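Local structure of putatuve endo-xylanase (Clostridium stercorarium, 1O8P) at residues A[76-81]-A[141-146]; A[102-107]-A[116-121]. The protein is the non-catalytic family 6 carbohydrate-binding module of a putative endo-xylanase, which probably binds xylan and cellulose chains and so brings the enzyme to its substrate. All coordinates share one frame; numbering follows the deposited sequence.

Contact 1: residues A[76-81]-A[141-146]. With CA (calcium ion), chain B.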
ATOM      1  N   SER A  76       2.530   9.785  -8.246  1.00 18.16           N
ATOM      2  CA  SER A  76       3.192   9.564  -6.969  1.00 19.07           C
ATOM      3  C   SER A  76       2.299   8.788  -5.998  1.00 18.10           C
ATOM      4  O   SER A  76       1.078   8.786  -6.153  1.00 16.80           O
ATOM      5  CB  SER A  76       3.720  10.914  -6.425  1.00 20.02           C
ATOM      6  OG  SER A  76       3.332  11.192  -5.118  1.00 24.99           O
ATOM      7  N   VAL A  77       2.923   8.107  -5.036  1.00 17.28           N
ATOM      8  CA  VAL A  77       2.210   7.323  -4.019  1.00 16.10           C
ATOM      9  C   VAL A  77       2.790   7.682  -2.667  1.00 17.36           C
ATOM     10  O   VAL A  77       3.990   7.978  -2.578  1.00 16.24           O
ATOM     11  CB  VAL A  77       2.303   5.800  -4.227  1.00 16.04           C
ATOM     12  CG1 VAL A  77       3.784   5.275  -4.226  1.00 14.24           C
ATOM     13  CG2 VAL A  77       1.452   5.053  -3.178  1.00 14.55           C
ATOM     14  N   THR A  78       1.914   7.683  -1.655  1.00 17.22           N
ATOM     15  CA  THR A  78       2.249   7.920  -0.265  1.00 18.67           C
ATOM     16  C   THR A  78       1.644   6.826   0.600  1.00 18.68           C
ATOM     17  O   THR A  78       0.467   6.535   0.477  1.00 18.98           O
ATOM     18  CB  THR A  78       1.703   9.296   0.194  1.00 18.55           C
ATOM     19  OG1 THR A  78       2.336  10.326  -0.570  1.00 19.50           O
ATOM     20  CG2 THR A  78       2.115   9.607   1.645  1.00 19.48           C
ATOM     21  N   ALA A  79       2.434   6.224   1.490  1.00 19.14           N
ATOM     22  CA  ALA A  79       1.887   5.253   2.461  1.00 18.43           C
ATOM     23  C   ALA A  79       2.168   5.708   3.907  1.00 19.01           C
ATOM     24  O   ALA A  79       3.214   6.322   4.175  1.00 17.87           O
ATOM     25  CB  ALA A  79       2.452   3.826   2.176  1.00 17.83           C
ATOM     26  N   ARG A  80       1.235   5.443   4.823  1.00 19.02           N
ATOM     27  CA  ARG A  80       1.433   5.740   6.249  1.00 19.68           C
ATOM     28  C   ARG A  80       1.849   4.429   6.842  1.00 19.58           C
ATOM     29  O   ARG A  80       1.062   3.464   6.825  1.00 19.04           O
ATOM     30  CB  ARG A  80       0.151   6.228   6.932  1.00 19.71           C
ATOM     31  CG  ARG A  80       0.392   6.752   8.348  1.00 21.55           C
ATOM     32  CD  ARG A  80      -0.800   7.445   9.021  1.00 27.06           C
ATOM     33  NE  ARG A  80      -0.553   7.865  10.418  1.00 31.82           N
ATOM     34  CZ  ARG A  80      -0.985   7.206  11.548  1.00 36.66           C
ATOM     35  NH1 ARG A  80      -1.643   6.044  11.490  1.00 30.55           N
ATOM     36  NH2 ARG A  80      -0.719   7.708  12.770  1.00 39.03           N
ATOM     37  N   VAL A  81       3.099   4.370   7.304  1.00 19.32           N
ATOM     38  CA  VAL A  81       3.744   3.078   7.606  1.00 18.57           C
ATOM     39  C   VAL A  81       4.530   3.144   8.930  1.00 19.05           C
ATOM     40  O   VAL A  81       4.952   4.216   9.359  1.00 19.39           O
ATOM     41  CB  VAL A  81       4.690   2.618   6.458  1.00 18.99           C
ATOM     42  CG1 VAL A  81       3.907   2.253   5.176  1.00 15.31           C
ATOM     43  CG2 VAL A  81       5.680   3.705   6.149  1.00 17.17           C
ATOM     44  N   VAL A 141       1.093  -1.050   7.674  1.00 17.46           N
ATOM     45  CA  VAL A 141       0.555  -0.109   6.721  1.00 16.66           C
ATOM     46  C   VAL A 141      -0.856   0.268   7.153  1.00 17.59           C
ATOM     47  O   VAL A 141      -1.729  -0.591   7.255  1.00 17.32           O
ATOM     48  CB  VAL A 141       0.538  -0.650   5.285  1.00 16.57           C
ATOM     49  CG1 VAL A 141       0.274   0.521   4.278  1.00 15.14           C
ATOM     50  CG2 VAL A 141       1.860  -1.419   4.939  1.00 15.48           C
ATOM     51  N   ASP A 142      -1.043   1.558   7.437  1.00 17.04           N
ATOM     52  CA  ASP A 142      -2.337   2.097   7.845  1.00 17.95           C
ATOM     53  C   ASP A 142      -3.131   2.330   6.552  1.00 18.15           C
ATOM     54  O   ASP A 142      -4.187   1.755   6.369  1.00 17.74           O
ATOM     55  CB  ASP A 142      -2.116   3.399   8.630  1.00 17.26           C
ATOM     56  CG  ASP A 142      -3.375   4.003   9.137  1.00 17.28           C
ATOM     57  OD1 ASP A 142      -4.504   3.490   8.872  1.00 14.61           O
ATOM     58  OD2 ASP A 142      -3.326   5.037   9.814  1.00 18.91           O
ATOM     59  N   TRP A 143      -2.582   3.142   5.644  1.00 18.59           N
ATOM     60  CA  TRP A 143      -3.243   3.446   4.381  1.00 18.43           C
ATOM     61  C   TRP A 143      -2.221   3.865   3.371  1.00 17.96           C
ATOM     62  O   TRP A 143      -1.045   4.086   3.717  1.00 17.26           O
ATOM     63  CB  TRP A 143      -4.332   4.540   4.521  1.00 18.09           C
ATOM     64  CG  TRP A 143      -3.941   5.781   5.264  1.00 18.60           C
ATOM     65  CD1 TRP A 143      -4.359   6.147   6.533  1.00 19.81           C
ATOM     66  CD2 TRP A 143      -3.107   6.865   4.795  1.00 17.36           C
ATOM     67  NE1 TRP A 143      -3.831   7.373   6.875  1.00 17.68           N
ATOM     68  CE2 TRP A 143      -3.056   7.838   5.839  1.00 20.35           C
ATOM     69  CE3 TRP A 143      -2.411   7.124   3.601  1.00 18.42           C
ATOM     70  CZ2 TRP A 143      -2.306   9.041   5.726  1.00 20.29           C
ATOM     71  CZ3 TRP A 143      -1.649   8.299   3.484  1.00 20.68           C
ATOM     72  CH2 TRP A 143      -1.613   9.256   4.537  1.00 20.28           C
ATOM     73  N   PHE A 144      -2.683   3.972   2.120  1.00 17.43           N
ATOM     74  CA  PHE A 144      -1.880   4.503   1.019  1.00 17.23           C
ATOM     75  C   PHE A 144      -2.755   5.311   0.078  1.00 17.59           C
ATOM     76  O   PHE A 144      -3.983   5.163   0.054  1.00 17.74           O
ATOM     77  CB  PHE A 144      -1.039   3.406   0.299  1.00 17.39           C
ATOM     78  CG  PHE A 144      -1.835   2.422  -0.523  1.00 17.21           C
ATOM     79  CD1 PHE A 144      -2.562   1.386   0.097  1.00 16.50           C
ATOM     80  CD2 PHE A 144      -1.819   2.479  -1.909  1.00 17.95           C
ATOM     81  CE1 PHE A 144      -3.307   0.453  -0.645  1.00 16.34           C
ATOM     82  CE2 PHE A 144      -2.562   1.520  -2.660  1.00 17.58           C
ATOM     83  CZ  PHE A 144      -3.297   0.520  -2.023  1.00 15.93           C
ATOM     84  N   VAL A 145      -2.135   6.196  -0.674  1.00 17.26           N
ATOM     85  CA  VAL A 145      -2.893   7.107  -1.513  1.00 17.96           C
ATOM     86  C   VAL A 145      -1.989   7.595  -2.635  1.00 18.13           C
ATOM     87  O   VAL A 145      -0.769   7.575  -2.507  1.00 18.16           O
ATOM     88  CB  VAL A 145      -3.556   8.306  -0.677  1.00 17.65           C
ATOM     89  CG1 VAL A 145      -2.504   9.324  -0.156  1.00 17.37           C
ATOM     90  CG2 VAL A 145      -4.612   9.029  -1.521  1.00 16.82           C
ATOM     91  N   PHE A 146      -2.602   8.015  -3.741  1.00 19.02           N
ATOM     92  CA  PHE A 146      -1.873   8.478  -4.933  1.00 19.21           C
ATOM     93  C   PHE A 146      -2.117   9.977  -5.169  1.00 20.21           C
ATOM     94  O   PHE A 146      -3.094  10.533  -4.651  1.00 19.77           O
ATOM     95  CB  PHE A 146      -2.263   7.633  -6.169  1.00 18.80           C
ATOM     96  CG  PHE A 146      -1.915   6.164  -6.042  1.00 18.40           C
ATOM     97  CD1 PHE A 146      -0.656   5.693  -6.445  1.00 17.95           C
ATOM     98  CD2 PHE A 146      -2.829   5.250  -5.475  1.00 18.10           C
ATOM     99  CE1 PHE A 146      -0.325   4.325  -6.321  1.00 20.09           C
ATOM    100  CE2 PHE A 146      -2.503   3.886  -5.337  1.00 16.55           C
ATOM    101  CZ  PHE A 146      -1.259   3.418  -5.758  1.00 17.45           C
TER
HETATM  102 CA    CA B1149      -6.047   1.857   8.057  1.00 28.93          CA
HETATM  103  O   HOH W   1       0.722  10.649  -2.931  1.00 32.64           O
HETATM  104  O   HOH W   2      -7.953   2.480   9.473  1.00 23.47           O
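R80 reaches across to strand 141-146 and touches two side chains in turn. Its CB sits over the centre of the six-membered ring of W143, 3.9 Å from the centroid, a CH-pi contact. CG, anti to the backbone N (chi1 -171°), comes near CB of D142, and CD approaches both W143 NE1, at 3.7 Å, and D142 OD2. NE and CZ pass the same OD2, and at the tip NH1 makes a 2.6 Å salt bridge to it. The hydrogen bond is bent, 134° at the hydrogen, and meets OD2 on its anti side; guanidinium and carboxylate planes stand 69° apart. D142 OD1 binds the calcium ion at 2.4 Å, and the backbone O at 2.5 Å. R80 is thus a second-shell residue, its grip on OD2 consistent with orienting the carboxylate; Q30, E32 and S52 supply further ligands. On the opposite face, V77 CG2 lies over the F146 ring. The antiparallel strands are joined by backbone hydrogen bonds, among them T78 N to V145 O. The pair forms the middle of a four-stranded sheet of the beta-sandwich: strand 29-30 flanks 140-147, 116-125 flanks 74-82, and I104 of strand 100-106 packs on V77 and A79.

Contact 2: residues A[102-107]-A[116-121]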
ATOM      1  N   GLY A 102       6.418   1.417  -9.117  1.00 19.26           N
ATOM      2  CA  GLY A 102       7.350   2.137  -8.269  1.00 19.00           C
ATOM      3  C   GLY A 102       7.612   1.355  -7.003  1.00 18.93           C
ATOM      4  O   GLY A 102       6.911   0.369  -6.711  1.00 17.20           O
ATOM      5  N   THR A 103       8.597   1.833  -6.247  1.00 17.39           N
ATOM      6  CA  THR A 103       8.957   1.222  -4.992  1.00 18.43           C
ATOM      7  C   THR A 103       9.041   2.275  -3.907  1.00 18.17           C
ATOM      8  O   THR A 103       9.779   3.257  -4.046  1.00 18.87           O
ATOM      9  CB  THR A 103      10.340   0.492  -5.147  1.00 17.52           C
ATOM     10  OG1 THR A 103      10.222  -0.473  -6.181  1.00 19.73           O
ATOM     11  CG2 THR A 103      10.674  -0.348  -3.934  1.00 18.36           C
ATOM     12  N   ILE A 104       8.338   2.033  -2.805  1.00 19.00           N
ATOM     13  CA  ILE A 104       8.454   2.864  -1.604  1.00 19.19           C
ATOM     14  C   ILE A 104       9.576   2.292  -0.722  1.00 19.42           C
ATOM     15  O   ILE A 104       9.501   1.157  -0.317  1.00 18.19           O
ATOM     16  CB  ILE A 104       7.101   2.880  -0.794  1.00 19.39           C
ATOM     17  CG1 ILE A 104       5.899   3.160  -1.716  1.00 18.91           C
ATOM     18  CG2 ILE A 104       7.185   3.913   0.319  1.00 17.42           C
ATOM     19  CD1 ILE A 104       4.557   3.283  -0.961  1.00 15.52           C
ATOM     20  N   TYR A 105      10.577   3.112  -0.400  1.00 19.63           N
ATOM     21  CA  TYR A 105      11.713   2.705   0.423  1.00 19.51           C
ATOM     22  C   TYR A 105      11.408   3.170   1.818  1.00 19.34           C
ATOM     23  O   TYR A 105      11.452   4.346   2.108  1.00 19.45           O
ATOM     24  CB  TYR A 105      13.037   3.326  -0.107  1.00 19.84           C
ATOM     25  CG  TYR A 105      13.424   2.672  -1.411  1.00 18.48           C
ATOM     26  CD1 TYR A 105      14.115   1.452  -1.425  1.00 18.94           C
ATOM     27  CD2 TYR A 105      13.035   3.226  -2.622  1.00 18.20           C
ATOM     28  CE1 TYR A 105      14.401   0.802  -2.623  1.00 17.09           C
ATOM     29  CE2 TYR A 105      13.320   2.594  -3.817  1.00 18.62           C
ATOM     30  CZ  TYR A 105      13.992   1.383  -3.809  1.00 19.15           C
ATOM     31  OH  TYR A 105      14.264   0.768  -4.991  1.00 18.50           O
ATOM     32  N   VAL A 106      11.053   2.235   2.679  1.00 20.35           N
ATOM     33  CA  VAL A 106      10.639   2.598   4.016  1.00 20.70           C
ATOM     34  C   VAL A 106      11.831   2.407   4.973  1.00 22.39           C
ATOM     35  O   VAL A 106      12.312   1.276   5.152  1.00 23.68           O
ATOM     36  CB  VAL A 106       9.428   1.776   4.481  1.00 20.08           C
ATOM     37  CG1 VAL A 106       8.938   2.333   5.815  1.00 18.34           C
ATOM     38  CG2 VAL A 106       8.316   1.768   3.419  1.00 19.02           C
ATOM     39  N   GLY A 107      12.322   3.514   5.543  1.00 22.52           N
ATOM     40  CA  GLY A 107      13.282   3.442   6.628  1.00 23.62           C
ATOM     41  C   GLY A 107      12.625   3.181   7.978  1.00 23.93           C
ATOM     42  O   GLY A 107      11.423   3.433   8.168  1.00 24.26           O
ATOM     43  N   ARG A 116       4.742   7.041   9.932  1.00 22.21           N
ATOM     44  CA  ARG A 116       5.231   8.154   9.144  1.00 23.68           C
ATOM     45  C   ARG A 116       4.693   8.006   7.720  1.00 22.85           C
ATOM     46  O   ARG A 116       4.432   6.880   7.256  1.00 21.83           O
ATOM     47  CB  ARG A 116       6.773   8.169   9.120  1.00 23.45           C
ATOM     48  CG  ARG A 116       7.430   8.588  10.449  1.00 28.01           C
ATOM     49  CD  ARG A 116       6.748   9.759  11.186  1.00 34.51           C
ATOM     50  NE  ARG A 116       7.430  10.061  12.442  1.00 39.27           N
ATOM     51  CZ  ARG A 116       6.847  10.141  13.640  1.00 42.18           C
ATOM     52  NH1 ARG A 116       5.532   9.956  13.781  1.00 44.26           N
ATOM     53  NH2 ARG A 116       7.592  10.417  14.709  1.00 41.43           N
ATOM     54  N   ASP A 117       4.530   9.143   7.042  1.00 22.80           N
ATOM     55  CA  ASP A 117       4.106   9.158   5.633  1.00 22.36           C
ATOM     56  C   ASP A 117       5.339   9.063   4.766  1.00 22.60           C
ATOM     57  O   ASP A 117       6.245   9.894   4.894  1.00 21.65           O
ATOM     58  CB  ASP A 117       3.365  10.431   5.304  1.00 22.96           C
ATOM     59  CG  ASP A 117       2.019  10.475   5.925  1.00 22.56           C
ATOM     60  OD1 ASP A 117       1.638   9.527   6.648  1.00 23.74           O
ATOM     61  OD2 ASP A 117       1.253  11.429   5.737  1.00 26.96           O
ATOM     62  N   VAL A 118       5.398   8.029   3.923  1.00 21.19           N
ATOM     63  CA  VAL A 118       6.542   7.820   3.053  1.00 21.06           C
ATOM     64  C   VAL A 118       6.076   7.790   1.589  1.00 20.71           C
ATOM     65  O   VAL A 118       5.151   7.048   1.243  1.00 21.13           O
ATOM     66  CB  VAL A 118       7.364   6.527   3.447  1.00 21.71           C
ATOM     67  CG1 VAL A 118       8.626   6.383   2.565  1.00 19.84           C
ATOM     68  CG2 VAL A 118       7.789   6.566   4.944  1.00 20.05           C
ATOM     69  N   SER A 119       6.715   8.580   0.734  1.00 19.84           N
ATOM     70  CA  SER A 119       6.296   8.700  -0.678  1.00 19.89           C
ATOM     71  C   SER A 119       7.308   8.155  -1.687  1.00 19.61           C
ATOM     72  O   SER A 119       8.484   7.981  -1.379  1.00 19.87           O
ATOM     73  CB  SER A 119       5.968  10.169  -1.042  1.00 19.63           C
ATOM     74  OG  SER A 119       4.997  10.729  -0.171  1.00 21.18           O
ATOM     75  N   ALA A 120       6.843   7.935  -2.911  1.00 19.49           N
ATOM     76  CA  ALA A 120       7.686   7.513  -4.033  1.00 19.15           C
ATOM     77  C   ALA A 120       6.970   7.984  -5.297  1.00 19.44           C
ATOM     78  O   ALA A 120       5.739   8.129  -5.302  1.00 19.24           O
ATOM     79  CB  ALA A 120       7.864   5.983  -4.054  1.00 17.83           C
ATOM     80  N   THR A 121       7.730   8.222  -6.361  1.00 19.33           N
ATOM     81  CA  THR A 121       7.125   8.431  -7.673  1.00 20.18           C
ATOM     82  C   THR A 121       6.713   7.051  -8.265  1.00 19.57           C
ATOM     83  O   THR A 121       7.269   6.014  -7.913  1.00 19.93           O
ATOM     84  CB  THR A 121       8.057   9.152  -8.646  1.00 19.03           C
ATOM     85  OG1 THR A 121       9.107   8.242  -9.006  1.00 20.46           O
ATOM     86  CG2 THR A 121       8.808  10.335  -7.963  1.00 22.47           C
TER
HETATM   87  O   HOH W   3       9.352   4.501  -7.405  1.00 19.85           O
HETATM   88  O   HOH W   4      10.434   6.122  -1.175  1.00 17.34           O
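I104 and V118 make the main side-chain contact here, with I104 CG2 3.6 Å from V118 CG1. Both branches stand anti to their own backbone N; in V118 the angle is -176°, and that swings CG1 into the gap between the strands, where it also lies 3.5 Å from the carbonyl oxygen Y105 O. The two side chains slant across one another rather than running alongside. The second branch of I104 goes elsewhere: CG1, beside the backbone N at chi1 -48°, comes within 4.2 Å of A120 CB, so this one isoleucine spans two residues of the facing strand. A120 points its methyl toward strand 102-106 and puts CB 3.3 Å from T103 O, a close approach to a backbone oxygen. V106 adds a looser touch, its CG1 reaching V118 CG2 at the margin of contact.

These strands belong to the two different sheets of a beta-sandwich, the jelly-roll-like fold of family 6 modules. Strand 100-106 bonds through its backbone to 87-93 in one sheet, and 116-125 bonds to 74-82 in the other. They run roughly antiparallel, at 149°, with no direct hydrogen bond between them.

Two waters bridge the backbones instead. One accepts from T103 N and donates to T121 O at 2.6 Å; the other accepts from Y105 N and donates to S119 O at 2.7 Å. On the outer side of strand 102-106, T103 CG2 lies against one face of the Y105 ring, displaced toward its rim, 3.7 Å above the plane. V106 also packs on V81 of strand 74-82.

How the contacts relate
Reading from the N terminus, strand 74-82 comes first and supplies residues 76-81; the chain then passes through 87-93 to 102-107, turns through a short loop, and comes back as 116-121. Contact 2 closes that loop with only eight residues between its segments. Strand 128-135 follows before 141-146 returns to pair with 76-81, so contact 1 closes a loop of 59 residues and contact 2 is nested inside it. Contact 1 joins neighbours within one sheet, whereas contact 2 bridges the two sheets at their edges. They meet where strands 74-82 and 116-125 pair: T78 OG1 lies 2.7 Å from S119 OG, a probable hydrogen bond.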